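Local coordinates for sensor protein (Shewanella sp. W3-18-1, PDB 3MYF) that probably relays phosphoryl groups as the histidine-containing phosphotransfer (HPt) domain of a hybrid sensor histidine kinase, at residues C66-P69 with T70-R73; W8-C11 with L12-N16. All blocks are in the same frame, centred on the assembly; numbering follows the deposited sequence.

The two contacts lie in series along the chain, contact 2 first, and their centres are about 12 Å apart. Contact 2 spans the short helix 8-14 and its end. Contact 1 takes in the loop after helix 49-63 and the first turn of helix 69-83. The longer helices 19-46, 49-63, 69-83 and 92-116 fit the four-helix bundle usual for an HPt domain. The short helix lies against it through Trp8 and Cys11. The contacts also meet directly. Gln14 OE1 accepts a probable hydrogen bond from Gly67 N at 2.7 Å, and Leu10 CD2 packs on Pro69 CG. The N-terminal helix is thereby joined to the loop that leads into helix 69-83.

Contact 1. Residues C66-P69 with T70-R73; sequences CGVP and TTQR
The start of helix 69-83 brings Val68, its N-cap residue, and Pro69 against Thr71, Gln72 and Arg73. Two backbone bonds form the first turn. Gln72 N donates to Val68 O at 2.9 Å, and Arg73 N to Pro69 O at 3.1 Å.

Val68 and Thr71 meet beside this turn. Their side chains cross at a slant, with Val68 CB 3.9 Å from Thr71 CB. Val68 CG2 lies just as near Thr71 CB, because chi1 of -77° sets CG1 anti to the carbonyl carbon and leaves CG2 between the backbone N and that carbon. Thr71 also packs on Leu102 and Val105 of helix 92-116, and both Val68 and Thr71 touch Ser63.

A water bridges the backbone and the Gln72 amide. It donates to Pro69 O at 2.9 Å and to Gln72 OE1 at 2.8 Å. The glutamine reaches it with CG opposite the backbone N (chi1 -176°) and an extended chain. Thr70 OG1 bonds to His4 O, and Arg73 NH2 forms a salt bridge with Glu77.

Pro69 has no N-H to leave without an acceptor, and its ring suits the first turn of a helix. Pro69 O is gripped twice, by Arg73 N and by the water. The water ties the amide of Gln72 to the backbone one residue past the N-cap, which probably limits how far that side chain can turn.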
loop_
_atom_site.group_PDB
_atom_site.type_symbol
_atom_site.label_atom_id
_atom_site.label_comp_id
_atom_site.label_asym_id
_atom_site.label_seq_id
_atom_site.Cartn_x
_atom_site.Cartn_y
_atom_site.Cartn_z
ATOM N N CYS A 66 7.075 7.725 4.010
ATOM C CA CYS A 66 6.024 8.673 3.611
ATOM C C CYS A 66 6.080 10.041 4.274
ATOM O O CYS A 66 5.110 10.786 4.210
ATOM C CB CYS A 66 4.645 8.057 3.832
ATOM S SG CYS A 66 4.422 6.594 2.860
ATOM N N GLY A 67 7.209 10.356 4.910
ATOM C CA GLY A 67 7.442 11.663 5.533
ATOM C C GLY A 67 6.385 12.034 6.556
ATOM O O GLY A 67 5.796 13.120 6.498
ATOM N N VAL A 68 6.140 11.110 7.481
ATOM C CA VAL A 68 5.123 11.272 8.507
ATOM C C VAL A 68 5.761 11.112 9.894
ATOM O O VAL A 68 5.652 10.044 10.535
ATOM C CB VAL A 68 3.904 10.311 8.289
ATOM C CG1 VAL A 68 2.996 10.834 7.168
ATOM C CG2 VAL A 68 4.374 8.900 7.969
ATOM N N PRO A 69 6.437 12.176 10.370
ATOM C CA PRO A 69 7.287 12.006 11.551
ATOM C C PRO A 69 6.559 11.542 12.819
ATOM O O PRO A 69 7.083 10.697 13.533
ATOM C CB PRO A 69 7.908 13.401 11.755
ATOM C CG PRO A 69 7.866 14.017 10.369
ATOM C CD PRO A 69 6.561 13.532 9.797
ATOM N N THR A 70 5.378 12.098 13.093
ATOM C CA THR A 70 4.638 11.759 14.315
ATOM C C THR A 70 4.136 10.324 14.257
ATOM O O THR A 70 4.284 9.576 15.243
ATOM C CB THR A 70 3.506 12.776 14.613
ATOM O OG1 THR A 70 4.089 14.064 14.839
ATOM C CG2 THR A 70 2.699 12.380 15.860
ATOM N N THR A 71 3.597 9.936 13.098
ATOM C CA THR A 71 3.195 8.550 12.845
ATOM C C THR A 71 4.359 7.602 13.084
ATOM O O THR A 71 4.201 6.574 13.765
ATOM C CB THR A 71 2.658 8.379 11.411
ATOM O OG1 THR A 71 1.494 9.201 11.219
ATOM C CG2 THR A 71 2.286 6.953 11.125
ATOM N N GLN A 72 5.519 7.937 12.518
ATOM C CA GLN A 72 6.693 7.092 12.623
ATOM C C GLN A 72 7.082 6.861 14.081
ATOM O O GLN A 72 7.330 5.722 14.477
ATOM C CB GLN A 72 7.881 7.673 11.846
ATOM C CG GLN A 72 9.110 6.759 11.851
ATOM C CD GLN A 72 10.360 7.425 11.295
ATOM O OE1 GLN A 72 10.673 8.573 11.624
ATOM N NE2 GLN A 72 11.095 6.695 10.468
ATOM N N ARG A 73 7.111 7.946 14.859
ATOM C CA ARG A 73 7.490 7.894 16.261
ATOM C C ARG A 73 6.500 7.056 17.057
ATOM O O ARG A 73 6.888 6.172 17.838
ATOM C CB ARG A 73 7.550 9.301 16.848
ATOM C CG ARG A 73 7.714 9.322 18.370
ATOM C CD ARG A 73 7.919 10.715 18.872
ATOM N NE ARG A 73 6.720 11.537 18.767
ATOM C CZ ARG A 73 5.698 11.489 19.615
ATOM N NH1 ARG A 73 4.664 12.298 19.445
ATOM N NH2 ARG A 73 5.701 10.627 20.622
HETATM O O HOH W 1 9.834 9.966 13.904
#

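Contact 2. Residues W8-C11 with L12-N16; sequences WDLC and LTQAN
Gln14 folds its side chain back over Leu10, one turn earlier in helix 8-14. Its CB lies 3.4 Å from Leu10 O. CG comes beside the same oxygen, being placed opposite its own carbonyl carbon (chi1 -73°). CD passes Leu10 CG at 3.8 Å. The amide then splits its work. NE2 rests on the leucine branch, 3.4 Å from Leu10 CG and nearly as close to both methyls, while OE1 accepts a hydrogen bond from Gly67 N. With an alanine here, Gly67 N would probably lose this acceptor and a gap would open beside Leu10.

The helix ends just beyond in a Schellman motif. Asn16, with positive phi, is the C-prime residue; its N bonds to Thr13 O, and His17 N pairs with Leu12 O. Within the helix, Gln14 N donates to Leu10 O at 2.8 Å.

Thr13 holds Asp9 O twice. Its N donates at 2.9 Å and its OG1 at 3.2 Å, from opposite faces of the carbonyl plane. On another side of the helix Leu12 covers part of the Trp8 indole. Leu12 CG makes a CH-pi contact 4.2 Å from the centroid of the Trp8 six-membered ring, and Leu12 CD1 reaches Trp8 NE1 at 3.7 Å. The same indole touches Leu23 of helix 19-46 and Val112 and Leu116 of helix 92-116.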
loop_
_atom_site.group_PDB
_atom_site.type_symbol
_atom_site.label_atom_id
_atom_site.label_comp_id
_atom_site.label_asym_id
_atom_site.label_seq_id
_atom_site.Cartn_x
_atom_site.Cartn_y
_atom_site.Cartn_z
ATOM N N TRP A 8 6.327 16.833 2.910
ATOM C CA TRP A 8 6.559 16.480 1.503
ATOM C C TRP A 8 8.045 16.402 1.143
ATOM O O TRP A 8 8.479 15.479 0.453
ATOM C CB TRP A 8 5.811 17.463 0.585
ATOM C CG TRP A 8 6.202 17.421 -0.867
ATOM C CD1 TRP A 8 6.809 18.425 -1.583
ATOM C CD2 TRP A 8 6.010 16.337 -1.789
ATOM N NE1 TRP A 8 7.007 18.028 -2.879
ATOM C CE2 TRP A 8 6.528 16.753 -3.036
ATOM C CE3 TRP A 8 5.454 15.055 -1.681
ATOM C CZ2 TRP A 8 6.506 15.932 -4.171
ATOM C CZ3 TRP A 8 5.432 14.239 -2.809
ATOM C CH2 TRP A 8 5.954 14.684 -4.040
ATOM N N ASP A 9 8.820 17.367 1.634
ATOM C CA ASP A 9 10.253 17.433 1.355
ATOM C C ASP A 9 11.017 16.260 1.958
ATOM O O ASP A 9 11.953 15.737 1.340
ATOM C CB ASP A 9 10.831 18.778 1.811
ATOM C CG ASP A 9 10.588 19.882 0.793
ATOM O OD1 ASP A 9 10.665 19.601 -0.421
ATOM O OD2 ASP A 9 10.321 21.030 1.206
ATOM N N LEU A 10 10.610 15.850 3.156
ATOM C CA LEU A 10 11.125 14.630 3.767
ATOM C C LEU A 10 10.712 13.399 2.965
ATOM O O LEU A 10 11.507 12.482 2.785
ATOM C CB LEU A 10 10.641 14.492 5.209
ATOM C CG LEU A 10 11.031 13.234 5.994
ATOM C CD1 LEU A 10 12.544 13.123 6.187
ATOM C CD2 LEU A 10 10.323 13.224 7.342
ATOM N N CYS A 11 9.465 13.376 2.508
ATOM C CA CYS A 11 8.975 12.272 1.675
ATOM C C CYS A 11 9.801 12.209 0.394
ATOM O O CYS A 11 10.211 11.125 -0.024
ATOM C CB CYS A 11 7.475 12.410 1.391
ATOM S SG CYS A 11 6.763 11.093 0.360
ATOM N N LEU A 12 10.077 13.374 -0.200
ATOM C CA LEU A 12 10.982 13.455 -1.354
ATOM C C LEU A 12 12.360 12.889 -1.030
ATOM O O LEU A 12 12.867 12.060 -1.778
ATOM C CB LEU A 12 11.110 14.890 -1.873
ATOM C CG LEU A 12 10.212 15.318 -3.034
ATOM C CD1 LEU A 12 10.418 16.795 -3.324
ATOM C CD2 LEU A 12 10.502 14.495 -4.281
ATOM N N THR A 13 12.956 13.331 0.080
ATOM C CA THR A 13 14.244 12.788 0.541
ATOM C C THR A 13 14.173 11.267 0.652
ATOM O O THR A 13 14.935 10.557 -0.014
ATOM C CB THR A 13 14.730 13.416 1.890
ATOM O OG1 THR A 13 15.033 14.803 1.695
ATOM C CG2 THR A 13 15.993 12.710 2.397
ATOM N N GLN A 14 13.230 10.779 1.462
ATOM C CA GLN A 14 13.021 9.344 1.647
ATOM C C GLN A 14 12.918 8.599 0.317
ATOM O O GLN A 14 13.363 7.456 0.212
ATOM C CB GLN A 14 11.795 9.084 2.540
ATOM C CG GLN A 14 12.069 9.431 4.013
ATOM C CD GLN A 14 10.817 9.619 4.860
ATOM O OE1 GLN A 14 9.690 9.589 4.357
ATOM N NE2 GLN A 14 11.015 9.815 6.164
ATOM N N ALA A 15 12.365 9.267 -0.698
ATOM C CA ALA A 15 12.183 8.663 -2.021
ATOM C C ALA A 15 13.214 9.142 -3.038
ATOM O O ALA A 15 12.959 9.112 -4.253
ATOM C CB ALA A 15 10.765 8.897 -2.530
ATOM N N ASN A 16 14.374 9.574 -2.535
ATOM C CA ASN A 16 15.534 9.965 -3.360
ATOM C C ASN A 16 15.254 11.035 -4.432
ATOM O O ASN A 16 15.745 10.942 -5.566
ATOM C CB ASN A 16 16.207 8.727 -3.977
#